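Local coordinates for RNA-binding protein RMD9, mitochondrial (Saccharomyces cerevisiae S288C, PDB 7A9X) that binds a dodecameric RNA motif in the 3'-UTR of mitochondrial mRNAs and takes part in the processing or stability of these messages, at residues A[166-176]-A[205-215]. Sequence-based numbering, arbitrary orientation.
With nucleotides of chain B.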
ATOM      1  N   VAL A 166       6.599 -29.757  -5.911  1.00104.02           N
ATOM      2  CA  VAL A 166       6.881 -28.436  -6.459  1.00 93.74           C
ATOM      3  C   VAL A 166       8.360 -28.361  -6.813  1.00 85.41           C
ATOM      4  O   VAL A 166       9.197 -29.054  -6.227  1.00 89.99           O
ATOM      5  CB  VAL A 166       6.471 -27.317  -5.470  1.00 91.95           C
ATOM      6  CG1 VAL A 166       7.470 -27.198  -4.321  1.00 86.94           C
ATOM      7  CG2 VAL A 166       6.288 -25.997  -6.198  1.00 88.83           C
ATOM      8  N   SER A 167       8.673 -27.525  -7.799  1.00 78.62           N
ATOM      9  CA  SER A 167      10.035 -27.311  -8.252  1.00 75.15           C
ATOM     10  C   SER A 167      10.611 -26.063  -7.587  1.00 76.28           C
ATOM     11  O   SER A 167       9.942 -25.372  -6.815  1.00 81.00           O
ATOM     12  CB  SER A 167      10.076 -27.190  -9.776  1.00 76.55           C
ATOM     13  OG  SER A 167       9.478 -25.977 -10.205  1.00 77.24           O
ATOM     14  N   GLY A 168      11.877 -25.771  -7.894  1.00 78.56           N
ATOM     15  CA  GLY A 168      12.484 -24.552  -7.389  1.00 78.23           C
ATOM     16  C   GLY A 168      11.853 -23.299  -7.960  1.00 76.45           C
ATOM     17  O   GLY A 168      11.823 -22.256  -7.300  1.00 67.58           O
ATOM     18  N   TYR A 169      11.345 -23.383  -9.192  1.00 75.90           N
ATOM     19  CA  TYR A 169      10.610 -22.269  -9.778  1.00 68.35           C
ATOM     20  C   TYR A 169       9.304 -22.023  -9.029  1.00 70.92           C
ATOM     21  O   TYR A 169       8.968 -20.875  -8.715  1.00 71.82           O
ATOM     22  CB  TYR A 169      10.379 -22.553 -11.266  1.00 67.66           C
ATOM     23  CG  TYR A 169       9.150 -21.949 -11.906  1.00 72.99           C
ATOM     24  CD1 TYR A 169       9.124 -20.615 -12.298  1.00 70.80           C
ATOM     25  CD2 TYR A 169       8.032 -22.733 -12.173  1.00 72.31           C
ATOM     26  CE1 TYR A 169       8.005 -20.072 -12.907  1.00 73.14           C
ATOM     27  CE2 TYR A 169       6.911 -22.201 -12.780  1.00 71.79           C
ATOM     28  CZ  TYR A 169       6.901 -20.873 -13.145  1.00 73.58           C
ATOM     29  OH  TYR A 169       5.779 -20.347 -13.750  1.00 66.88           O
ATOM     30  N   GLY A 170       8.573 -23.091  -8.700  1.00 74.97           N
ATOM     31  CA  GLY A 170       7.366 -22.935  -7.905  1.00 71.42           C
ATOM     32  C   GLY A 170       7.635 -22.574  -6.462  1.00 73.94           C
ATOM     33  O   GLY A 170       6.828 -21.881  -5.832  1.00 70.95           O
ATOM     34  N   ALA A 171       8.765 -23.026  -5.914  1.00 75.29           N
ATOM     35  CA  ALA A 171       9.099 -22.705  -4.531  1.00 73.15           C
ATOM     36  C   ALA A 171       9.370 -21.216  -4.357  1.00 72.08           C
ATOM     37  O   ALA A 171       8.995 -20.628  -3.335  1.00 75.36           O
ATOM     38  CB  ALA A 171      10.307 -23.527  -4.078  1.00 76.74           C
ATOM     39  N   THR A 172      10.016 -20.587  -5.344  1.00 62.17           N
ATOM     40  CA  THR A 172      10.326 -19.165  -5.233  1.00 71.54           C
ATOM     41  C   THR A 172       9.066 -18.311  -5.294  1.00 70.12           C
ATOM     42  O   THR A 172       8.934 -17.338  -4.543  1.00 68.54           O
ATOM     43  CB  THR A 172      11.303 -18.736  -6.332  1.00 77.56           C
ATOM     44  OG1 THR A 172      10.788 -19.122  -7.612  1.00 89.67           O
ATOM     45  CG2 THR A 172      12.664 -19.369  -6.116  1.00 74.21           C
ATOM     46  N   HIS A 173       8.138 -18.641  -6.196  1.00 59.64           N
ATOM     47  CA  HIS A 173       6.903 -17.868  -6.269  1.00 60.07           C
ATOM     48  C   HIS A 173       6.046 -18.061  -5.023  1.00 64.86           C
ATOM     49  O   HIS A 173       5.324 -17.140  -4.624  1.00 67.76           O
ATOM     50  CB  HIS A 173       6.112 -18.236  -7.525  1.00 61.73           C
ATOM     51  CG  HIS A 173       6.707 -17.705  -8.793  1.00 62.17           C
ATOM     52  ND1 HIS A 173       6.578 -16.389  -9.183  1.00 60.10           N
ATOM     53  CD2 HIS A 173       7.427 -18.315  -9.764  1.00 61.82           C
ATOM     54  CE1 HIS A 173       7.199 -16.210 -10.336  1.00 58.93           C
ATOM     55  NE2 HIS A 173       7.722 -17.363 -10.710  1.00 62.13           N
ATOM     56  N   LEU A 174       6.114 -19.237  -4.393  1.00 66.62           N
ATOM     57  CA  LEU A 174       5.348 -19.466  -3.170  1.00 68.73           C
ATOM     58  C   LEU A 174       5.868 -18.596  -2.034  1.00 72.16           C
ATOM     59  O   LEU A 174       5.094 -17.903  -1.362  1.00 68.98           O
ATOM     60  CB  LEU A 174       5.406 -20.943  -2.782  1.00 69.66           C
ATOM     61  CG  LEU A 174       4.541 -21.366  -1.592  1.00 71.59           C
ATOM     62  CD1 LEU A 174       3.076 -21.472  -1.996  1.00 66.06           C
ATOM     63  CD2 LEU A 174       5.033 -22.672  -0.982  1.00 70.30           C
ATOM     64  N   LEU A 175       7.185 -18.623  -1.812  1.00 72.82           N
ATOM     65  CA  LEU A 175       7.810 -17.849  -0.748  1.00 70.78           C
ATOM     66  C   LEU A 175       7.799 -16.353  -1.033  1.00 70.05           C
ATOM     67  O   LEU A 175       7.650 -15.560  -0.099  1.00 68.92           O
ATOM     68  CB  LEU A 175       9.243 -18.342  -0.527  1.00 72.17           C
ATOM     69  CG  LEU A 175       9.332 -19.830  -0.179  1.00 75.02           C
ATOM     70  CD1 LEU A 175      10.740 -20.364  -0.377  1.00 76.61           C
ATOM     71  CD2 LEU A 175       8.859 -20.048   1.242  1.00 66.67           C
ATOM     72  N   THR A 176       7.971 -15.949  -2.295  1.00 61.74           N
ATOM     73  CA  THR A 176       7.875 -14.532  -2.625  1.00 59.17           C
ATOM     74  C   THR A 176       6.470 -14.009  -2.371  1.00 61.56           C
ATOM     75  O   THR A 176       6.295 -12.887  -1.883  1.00 63.12           O
ATOM     76  CB  THR A 176       8.268 -14.289  -4.080  1.00 62.51           C
ATOM     77  OG1 THR A 176       9.555 -14.865  -4.340  1.00 64.11           O
ATOM     78  CG2 THR A 176       8.321 -12.787  -4.355  1.00 61.95           C
ATOM     79  N   ALA A 205      14.475 -29.074  -4.195  1.00 88.89           N
ATOM     80  CA  ALA A 205      14.066 -27.882  -4.931  1.00 88.75           C
ATOM     81  C   ALA A 205      14.122 -26.645  -4.047  1.00 86.23           C
ATOM     82  O   ALA A 205      14.514 -25.565  -4.505  1.00 81.98           O
ATOM     83  CB  ALA A 205      12.663 -28.073  -5.504  1.00 85.29           C
ATOM     84  N   PHE A 206      13.742 -26.781  -2.774  1.00 86.00           N
ATOM     85  CA  PHE A 206      13.791 -25.660  -1.844  1.00 83.00           C
ATOM     86  C   PHE A 206      15.211 -25.269  -1.456  1.00 84.01           C
ATOM     87  O   PHE A 206      15.392 -24.234  -0.806  1.00 84.65           O
ATOM     88  CB  PHE A 206      12.988 -25.981  -0.581  1.00 81.83           C
ATOM     89  CG  PHE A 206      11.512 -25.710  -0.708  1.00 82.54           C
ATOM     90  CD1 PHE A 206      10.667 -26.645  -1.286  1.00 83.78           C
ATOM     91  CD2 PHE A 206      10.967 -24.526  -0.232  1.00 81.46           C
ATOM     92  CE1 PHE A 206       9.309 -26.399  -1.398  1.00 83.83           C
ATOM     93  CE2 PHE A 206       9.610 -24.274  -0.341  1.00 77.92           C
ATOM     94  CZ  PHE A 206       8.780 -25.212  -0.924  1.00 80.09           C
ATOM     95  N   GLN A 207      16.214 -26.063  -1.828  1.00 83.06           N
ATOM     96  CA  GLN A 207      17.608 -25.749  -1.553  1.00 83.82           C
ATOM     97  C   GLN A 207      18.354 -25.268  -2.789  1.00 80.71           C
ATOM     98  O   GLN A 207      19.566 -25.040  -2.720  1.00 88.64           O
ATOM     99  CB  GLN A 207      18.314 -26.967  -0.953  1.00 84.03           C
ATOM    100  CG  GLN A 207      17.706 -27.433   0.358  1.00 91.01           C
ATOM    101  CD  GLN A 207      17.765 -26.366   1.433  1.00 98.29           C
ATOM    102  OE1 GLN A 207      18.726 -25.599   1.512  1.00105.03           O
ATOM    103  NE2 GLN A 207      16.732 -26.307   2.266  1.00 94.56           N
ATOM    104  N   GLU A 208      17.660 -25.112  -3.913  1.00 74.13           N
ATOM    105  CA  GLU A 208      18.289 -24.626  -5.128  1.00 76.45           C
ATOM    106  C   GLU A 208      18.768 -23.185  -4.944  1.00 81.60           C
ATOM    107  O   GLU A 208      18.223 -22.443  -4.121  1.00 81.75           O
ATOM    108  CB  GLU A 208      17.312 -24.711  -6.298  1.00 77.32           C
ATOM    109  CG  GLU A 208      16.973 -26.138  -6.709  1.00 79.45           C
ATOM    110  CD  GLU A 208      15.986 -26.200  -7.857  1.00 84.56           C
ATOM    111  OE1 GLU A 208      15.306 -27.240  -7.998  1.00 88.27           O
ATOM    112  OE2 GLU A 208      15.891 -25.212  -8.617  1.00 84.09           O
ATOM    113  N   PRO A 209      19.793 -22.769  -5.698  1.00 82.55           N
ATOM    114  CA  PRO A 209      20.370 -21.428  -5.485  1.00 83.70           C
ATOM    115  C   PRO A 209      19.371 -20.288  -5.582  1.00 79.33           C
ATOM    116  O   PRO A 209      19.473 -19.323  -4.811  1.00 75.67           O
ATOM    117  CB  PRO A 209      21.438 -21.337  -6.584  1.00 80.27           C
ATOM    118  CG  PRO A 209      21.841 -22.749  -6.824  1.00 76.13           C
ATOM    119  CD  PRO A 209      20.595 -23.571  -6.640  1.00 77.99           C
ATOM    120  N   LYS A 210      18.408 -20.355  -6.505  1.00 78.02           N
ATOM    121  CA  LYS A 210      17.472 -19.244  -6.641  1.00 78.48           C
ATOM    122  C   LYS A 210      16.522 -19.163  -5.455  1.00 76.36           C
ATOM    123  O   LYS A 210      16.035 -18.074  -5.129  1.00 72.56           O
ATOM    124  CB  LYS A 210      16.693 -19.352  -7.951  1.00 78.52           C
ATOM    125  CG  LYS A 210      15.856 -20.609  -8.117  1.00 85.92           C
ATOM    126  CD  LYS A 210      15.084 -20.535  -9.424  1.00 96.21           C
ATOM    127  CE  LYS A 210      14.447 -21.861  -9.791  1.00106.68           C
ATOM    128  NZ  LYS A 210      13.795 -21.782 -11.129  1.00113.15           N
ATOM    129  N   VAL A 211      16.249 -20.292  -4.797  1.00 75.31           N
ATOM    130  CA  VAL A 211      15.451 -20.258  -3.578  1.00 74.75           C
ATOM    131  C   VAL A 211      16.284 -19.728  -2.416  1.00 75.47           C
ATOM    132  O   VAL A 211      15.788 -18.972  -1.572  1.00 76.36           O
ATOM    133  CB  VAL A 211      14.872 -21.652  -3.273  1.00 75.10           C
ATOM    134  CG1 VAL A 211      13.952 -21.594  -2.064  1.00 67.74           C
ATOM    135  CG2 VAL A 211      14.135 -22.204  -4.484  1.00 70.39           C
ATOM    136  N   VAL A 212      17.558 -20.120  -2.352  1.00 76.07           N
ATOM    137  CA  VAL A 212      18.450 -19.583  -1.327  1.00 76.31           C
ATOM    138  C   VAL A 212      18.594 -18.076  -1.488  1.00 73.79           C
ATOM    139  O   VAL A 212      18.632 -17.331  -0.500  1.00 71.23           O
ATOM    140  CB  VAL A 212      19.818 -20.289  -1.379  1.00 75.46           C
ATOM    141  CG1 VAL A 212      20.757 -19.712  -0.327  1.00 71.72           C
ATOM    142  CG2 VAL A 212      19.651 -21.787  -1.189  1.00 75.44           C
ATOM    143  N   GLY A 213      18.667 -17.604  -2.736  1.00 72.00           N
ATOM    144  CA  GLY A 213      18.771 -16.175  -2.976  1.00 72.97           C
ATOM    145  C   GLY A 213      17.610 -15.396  -2.391  1.00 73.81           C
ATOM    146  O   GLY A 213      17.804 -14.339  -1.789  1.00 73.25           O
ATOM    147  N   PHE A 214      16.385 -15.905  -2.556  1.00 72.66           N
ATOM    148  CA  PHE A 214      15.247 -15.250  -1.921  1.00 70.16           C
ATOM    149  C   PHE A 214      15.369 -15.279  -0.408  1.00 70.46           C
ATOM    150  O   PHE A 214      14.936 -14.336   0.265  1.00 71.98           O
ATOM    151  CB  PHE A 214      13.929 -15.909  -2.335  1.00 61.14           C
ATOM    152  CG  PHE A 214      12.753 -15.461  -1.506  1.00 63.65           C
ATOM    153  CD1 PHE A 214      12.041 -14.325  -1.853  1.00 61.11           C
ATOM    154  CD2 PHE A 214      12.382 -16.153  -0.360  1.00 62.23           C
ATOM    155  CE1 PHE A 214      10.974 -13.897  -1.087  1.00 65.36           C
ATOM    156  CE2 PHE A 214      11.321 -15.725   0.413  1.00 66.86           C
ATOM    157  CZ  PHE A 214      10.612 -14.599   0.047  1.00 68.64           C
ATOM    158  N   MET A 215      15.941 -16.352   0.142  1.00 75.15           N
ATOM    159  CA  MET A 215      15.929 -16.545   1.587  1.00 74.35           C
ATOM    160  C   MET A 215      16.980 -15.707   2.301  1.00 73.17           C
ATOM    161  O   MET A 215      16.772 -15.330   3.461  1.00 74.67           O
ATOM    162  CB  MET A 215      16.122 -18.026   1.915  1.00 78.95           C
ATOM    163  CG  MET A 215      14.834 -18.818   1.848  1.00 85.99           C
ATOM    164  SD  MET A 215      13.662 -18.186   3.061  1.00 95.43           S
ATOM    165  CE  MET A 215      12.107 -18.625   2.302  1.00 97.97           C
TER
ATOM    166  P     A B   3      15.163 -17.876 -14.152  1.00 72.48           P
ATOM    167  OP1   A B   3      15.478 -16.445 -13.903  1.00 71.14           O
ATOM    168  OP2   A B   3      15.293 -18.863 -13.051  1.00 78.11           O
ATOM    169  O5'   A B   3      13.670 -17.952 -14.697  1.00 74.74           O
ATOM    170  C5'   A B   3      13.240 -17.128 -15.767  1.00 71.43           C
ATOM    171  C4'   A B   3      11.880 -17.548 -16.258  1.00 71.56           C
ATOM    172  O4'   A B   3      11.948 -18.902 -16.772  1.00 73.34           O
ATOM    173  C3'   A B   3      10.786 -17.602 -15.202  1.00 71.50           C
ATOM    174  O3'   A B   3      10.217 -16.327 -14.950  1.00 69.80           O
ATOM    175  C2'   A B   3       9.804 -18.611 -15.786  1.00 75.59           C
ATOM    176  O2'   A B   3       8.981 -18.002 -16.771  1.00 77.29           O
ATOM    177  C1'   A B   3      10.750 -19.590 -16.485  1.00 76.48           C
ATOM    178  N9    A B   3      11.073 -20.758 -15.645  1.00 82.62           N
ATOM    179  C8    A B   3      12.112 -20.895 -14.757  1.00 83.25           C
ATOM    180  N7    A B   3      12.141 -22.059 -14.153  1.00 83.33           N
ATOM    181  C5    A B   3      11.049 -22.734 -14.681  1.00 84.40           C
ATOM    182  C6    A B   3      10.529 -24.020 -14.451  1.00 84.63           C
ATOM    183  N6    A B   3      11.061 -24.892 -13.593  1.00 79.18           N
ATOM    184  N1    A B   3       9.425 -24.385 -15.141  1.00 91.03           N
ATOM    185  C2    A B   3       8.888 -23.512 -16.001  1.00 92.96           C
ATOM    186  N3    A B   3       9.285 -22.277 -16.304  1.00 90.98           N
ATOM    187  C4    A B   3      10.381 -21.945 -15.600  1.00 86.63           C
ATOM    188  P     A B   4       9.540 -15.988 -13.533  1.00 69.22           P
ATOM    189  OP1   A B   4       9.661 -17.172 -12.646  1.00 70.33           O
ATOM    190  OP2   A B   4       8.201 -15.413 -13.811  1.00 68.51           O
ATOM    191  O5'   A B   4      10.425 -14.796 -12.951  1.00 79.86           O
ATOM    192  C5'   A B   4      11.801 -14.972 -12.647  1.00 68.66           C
ATOM    193  C4'   A B   4      12.575 -13.690 -12.840  1.00 67.70           C
ATOM    194  O4'   A B   4      12.713 -13.406 -14.259  1.00 71.21           O
ATOM    195  C3'   A B   4      11.938 -12.431 -12.270  1.00 66.45           C
ATOM    196  O3'   A B   4      12.157 -12.276 -10.879  1.00 66.31           O
ATOM    197  C2'   A B   4      12.568 -11.332 -13.115  1.00 68.09           C
ATOM    198  O2'   A B   4      13.887 -11.049 -12.675  1.00 65.80           O
ATOM    199  C1'   A B   4      12.645 -12.013 -14.481  1.00 66.53           C
ATOM    200  N9    A B   4      11.441 -11.731 -15.282  1.00 71.74           N
ATOM    201  C8    A B   4      10.422 -12.594 -15.605  1.00 69.32           C
ATOM    202  N7    A B   4       9.473 -12.039 -16.320  1.00 71.15           N
ATOM    203  C5    A B   4       9.892 -10.724 -16.472  1.00 65.38           C
ATOM    204  C6    A B   4       9.325  -9.618 -17.132  1.00 69.34           C
ATOM    205  N6    A B   4       8.164  -9.663 -17.790  1.00 69.48           N
ATOM    206  N1    A B   4      10.000  -8.449 -17.095  1.00 73.99           N
ATOM    207  C2    A B   4      11.166  -8.400 -16.435  1.00 72.68           C
ATOM    208  N3    A B   4      11.801  -9.370 -15.778  1.00 67.56           N
ATOM    209  C4    A B   4      11.103 -10.518 -15.835  1.00 70.29           C
TER
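Ala171 CB sits squarely over one face of the Phe206 ring, a CH-pi contact 3.8 Å from the centroid and 8° off the ring normal. This is the tight, buried part of the contact: Val166 CG1 meets Phe206 CE1 at 3.5 Å, and Val211 enters as a knob into the hole formed by Gly168, Ala171, Thr172 and Leu175. With CG anti to the carbonyl carbon (chi1 -58°), Leu175 brings CD1 against both Val211 CG1 and Met215 CE. Phe214 lays CE2 3.5 Å from Leu175 CB, with Thr176 N over one face of its ring. Helices 168-176 and 209-215 run nearly parallel, 14° between directions, consistent with their being the first helices of successive pentatricopeptide repeats, which line the RNA-binding surface of the solenoid. The looser, partly exposed margin is at Glu208, whose OE2 stands 3.7 Å from Gly168 CA. On the RNA side apolar packing gives way to polar groups that the nucleotides help to bury. There the base of A3 of chain B lies over one face of the Tyr169 ring, offset toward its rim, with its C4 3.8 Å above the plane; Tyr169 OH is hydrogen-bonded to His113 ND1. His173 NE2 donates to OP1 of A4 of chain B (2.7 Å), the same oxygen that lies in plane at the edge of Tyr169. Were Tyr169 an alanine, the A3 base would probably lose its aromatic platform and His113 its hydroxyl partner. Lys210, extended beyond CG, runs past Gly168 to put NZ 3.5 Å from A3 N7 of chain B.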